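Local coordinates for protein neurotrypsin (Mus musculus, PDB 6H8M) that acts as a secreted brain serine protease contributing to neuronal plasticity, and is represented here by its third scavenger receptor cysteine-rich domain, at residues 63-68 with 95-100. Coordinates in Å, arbitrary orientation, origin at the centre of the assembly. Residues are numbered along the deposited sequence.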
ATOM      1  N   GLU A  63     -12.005   3.693   3.922  1.00 41.86           N
ATOM      2  CA  GLU A  63     -11.000   4.568   4.502  1.00 42.68           C
ATOM      3  C   GLU A  63     -10.427   3.900   5.714  1.00 41.96           C
ATOM      4  O   GLU A  63     -11.161   3.338   6.541  1.00 41.29           O
ATOM      5  CB  GLU A  63     -11.586   5.941   4.866  1.00 44.50           C
ATOM      6  CG  GLU A  63     -12.088   6.711   3.629  1.00 44.19           C
ATOM      7  CD  GLU A  63     -12.497   8.151   3.887  1.00 51.73           C
ATOM      8  OE1 GLU A  63     -12.163   8.625   4.973  1.00 54.87           O
ATOM      9  OE2 GLU A  63     -13.004   8.832   2.954  1.00 53.59           O
ATOM     10  N   GLY A  64      -9.150   4.147   5.956  1.00 40.85           N
ATOM     11  CA  GLY A  64      -8.541   3.705   7.239  1.00 42.21           C
ATOM     12  C   GLY A  64      -8.687   4.816   8.282  1.00 46.19           C
ATOM     13  O   GLY A  64      -9.404   5.783   8.028  1.00 43.50           O
ATOM     14  N   LYS A  65      -8.169   4.570   9.462  1.00 46.09           N
ATOM     15  CA  LYS A  65      -8.194   5.624  10.502  1.00 57.49           C
ATOM     16  C   LYS A  65      -6.792   5.724  11.101  1.00 56.73           C
ATOM     17  O   LYS A  65      -5.935   4.875  10.808  1.00 53.99           O
ATOM     18  CB  LYS A  65      -9.299   5.350  11.512  1.00 60.00           C
ATOM     19  CG  LYS A  65      -9.286   3.997  12.179  1.00 69.62           C
ATOM     20  CD  LYS A  65     -10.687   3.584  12.636  1.00 82.90           C
ATOM     21  CE  LYS A  65     -10.789   2.110  12.987  1.00 86.59           C
ATOM     22  NZ  LYS A  65      -9.588   1.616  13.714  1.00 81.73           N
ATOM     23  N   GLY A  66      -6.559   6.755  11.911  1.00 58.21           N
ATOM     24  CA  GLY A  66      -5.213   6.857  12.515  1.00 63.02           C
ATOM     25  C   GLY A  66      -4.204   7.451  11.532  1.00 57.83           C
ATOM     26  O   GLY A  66      -4.602   8.229  10.677  1.00 59.05           O
ATOM     27  N   PRO A  67      -2.887   7.219  11.717  1.00 51.78           N
ATOM     28  CA  PRO A  67      -1.880   7.935  10.966  1.00 50.10           C
ATOM     29  C   PRO A  67      -1.872   7.517   9.506  1.00 45.76           C
ATOM     30  O   PRO A  67      -2.209   6.364   9.189  1.00 48.02           O
ATOM     31  CB  PRO A  67      -0.536   7.616  11.618  1.00 53.40           C
ATOM     32  CG  PRO A  67      -0.861   6.747  12.800  1.00 55.83           C
ATOM     33  CD  PRO A  67      -2.314   6.349  12.747  1.00 51.21           C
ATOM     34  N   ILE A  68      -1.479   8.454   8.672  1.00 47.38           N
ATOM     35  CA  ILE A  68      -1.063   8.143   7.307  1.00 47.52           C
ATOM     36  C   ILE A  68       0.453   8.132   7.308  1.00 47.60           C
ATOM     37  O   ILE A  68       1.078   9.150   7.499  1.00 47.23           O
ATOM     38  CB  ILE A  68      -1.653   9.131   6.309  1.00 49.21           C
ATOM     39  CG1 ILE A  68      -3.176   9.176   6.454  1.00 53.05           C
ATOM     40  CG2 ILE A  68      -1.207   8.788   4.881  1.00 50.46           C
ATOM     41  CD1 ILE A  68      -3.803  10.239   5.569  1.00 55.11           C
ATOM     42  N   CYS A  95      -2.279  14.734   2.598  1.00 69.77           N
ATOM     43  CA  CYS A  95      -3.078  13.530   2.292  1.00 63.52           C
ATOM     44  C   CYS A  95      -4.202  13.328   3.315  1.00 57.89           C
ATOM     45  O   CYS A  95      -4.058  13.680   4.434  1.00 57.74           O
ATOM     46  CB  CYS A  95      -2.190  12.286   2.216  1.00 68.88           C
ATOM     47  SG  CYS A  95      -1.292  12.182   0.644  1.00 72.11           S
ATOM     48  N   ARG A  96      -5.321  12.703   2.912  1.00 53.70           N
ATOM     49  CA  ARG A  96      -6.472  12.403   3.767  1.00 52.25           C
ATOM     50  C   ARG A  96      -6.778  10.917   3.574  1.00 50.12           C
ATOM     51  O   ARG A  96      -6.283  10.328   2.584  1.00 47.07           O
ATOM     52  CB  ARG A  96      -7.713  13.231   3.410  1.00 60.68           C
ATOM     53  CG  ARG A  96      -7.539  14.754   3.448  1.00 74.96           C
ATOM     54  CD  ARG A  96      -8.830  15.570   3.419  1.00 85.09           C
ATOM     55  NE  ARG A  96      -9.509  15.421   4.709  1.00 95.25           N
ATOM     56  CZ  ARG A  96     -10.272  16.328   5.329  1.00101.13           C
ATOM     57  NH1 ARG A  96     -10.469  17.532   4.821  1.00103.39           N
ATOM     58  NH2 ARG A  96     -10.842  16.006   6.478  1.00107.32           N
ATOM     59  N   HIS A  97      -7.562  10.343   4.492  1.00 44.81           N
ATOM     60  CA  HIS A  97      -7.866   8.899   4.427  1.00 45.62           C
ATOM     61  C   HIS A  97      -8.696   8.532   3.190  1.00 43.87           C
ATOM     62  O   HIS A  97      -8.723   7.365   2.762  1.00 41.99           O
ATOM     63  CB  HIS A  97      -8.487   8.408   5.744  1.00 47.48           C
ATOM     64  CG  HIS A  97      -7.489   8.180   6.829  1.00 50.46           C
ATOM     65  ND1 HIS A  97      -6.556   7.149   6.754  1.00 47.66           N
ATOM     66  CD2 HIS A  97      -7.256   8.841   7.986  1.00 50.30           C
ATOM     67  CE1 HIS A  97      -5.793   7.199   7.847  1.00 46.72           C
ATOM     68  NE2 HIS A  97      -6.213   8.203   8.626  1.00 49.86           N
ATOM     69  N   SER A  98      -9.351   9.509   2.591  1.00 44.41           N
ATOM     70  CA  SER A  98     -10.060   9.321   1.324  1.00 46.11           C
ATOM     71  C   SER A  98      -9.112   8.920   0.181  1.00 47.95           C
ATOM     72  O   SER A  98      -9.589   8.462  -0.824  1.00 45.91           O
ATOM     73  CB  SER A  98     -10.856  10.549   1.017  1.00 51.91           C
ATOM     74  OG  SER A  98     -10.022  11.676   0.916  1.00 54.72           O
ATOM     75  N   GLU A  99      -7.788   9.052   0.360  1.00 44.08           N
ATOM     76  CA  GLU A  99      -6.758   8.714  -0.642  1.00 44.83           C
ATOM     77  C   GLU A  99      -5.958   7.466  -0.238  1.00 42.43           C
ATOM     78  O   GLU A  99      -4.924   7.146  -0.859  1.00 42.90           O
ATOM     79  CB  GLU A  99      -5.801   9.913  -0.809  1.00 51.44           C
ATOM     80  CG  GLU A  99      -6.482  11.172  -1.345  1.00 54.28           C
ATOM     81  CD  GLU A  99      -5.685  12.439  -1.054  1.00 69.15           C
ATOM     82  OE1 GLU A  99      -5.691  12.890   0.090  1.00 61.86           O
ATOM     83  OE2 GLU A  99      -5.023  12.938  -1.973  1.00 77.12           O
ATOM     84  N   ASP A 100      -6.460   6.698   0.729  1.00 40.94           N
ATOM     85  CA  ASP A 100      -5.746   5.507   1.207  1.00 42.06           C
ATOM     86  C   ASP A 100      -5.558   4.498   0.079  1.00 38.40           C
ATOM     87  O   ASP A 100      -6.503   4.234  -0.719  1.00 40.58           O
ATOM     88  CB  ASP A 100      -6.457   4.844   2.382  1.00 40.61           C
ATOM     89  CG  ASP A 100      -6.256   5.593   3.712  1.00 48.52           C
ATOM     90  OD1 ASP A 100      -5.335   6.459   3.808  1.00 45.83           O
ATOM     91  OD2 ASP A 100      -6.995   5.270   4.658  1.00 44.52           O
TER
HETATM   92  O   HOH W   1     -10.928  11.228   4.747  1.00 59.97           O
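Start at E63, whose side chain lies along the 3-10 turn at H97 and S98: CG sits 3.5 Å from H97 O, and OE1 takes a hydrogen bond from a water that is weakly bound to S98 N. At G64 the backbone N donates to D100 OD2 (2.8 Å). That same OD2 accepts from H97 ND1 (2.8 Å), so one carboxylate oxygen fixes both the loop backbone and the imidazole, while OD1 turns to T29 on strand 26-30. In this SRCR domain the contact joins the loop leading into strand 68-74 to the loop before strand 102-105, next to the C31-C95 disulfide. From G64 the chain curls around the ring: G64 O and K65 CA lie over one face, and G66 O accepts a short 2.6 Å bond from H97 NE2. With both ring nitrogens donating, the geometry is consistent with a charged imidazolium paired with the D100 carboxylate. Past P67, I68 closes the opposite face, its CG1 making a CH-pi contact 3.9 Å from the ring centroid, and its CD1 reaches C95 CB at 4.2 Å.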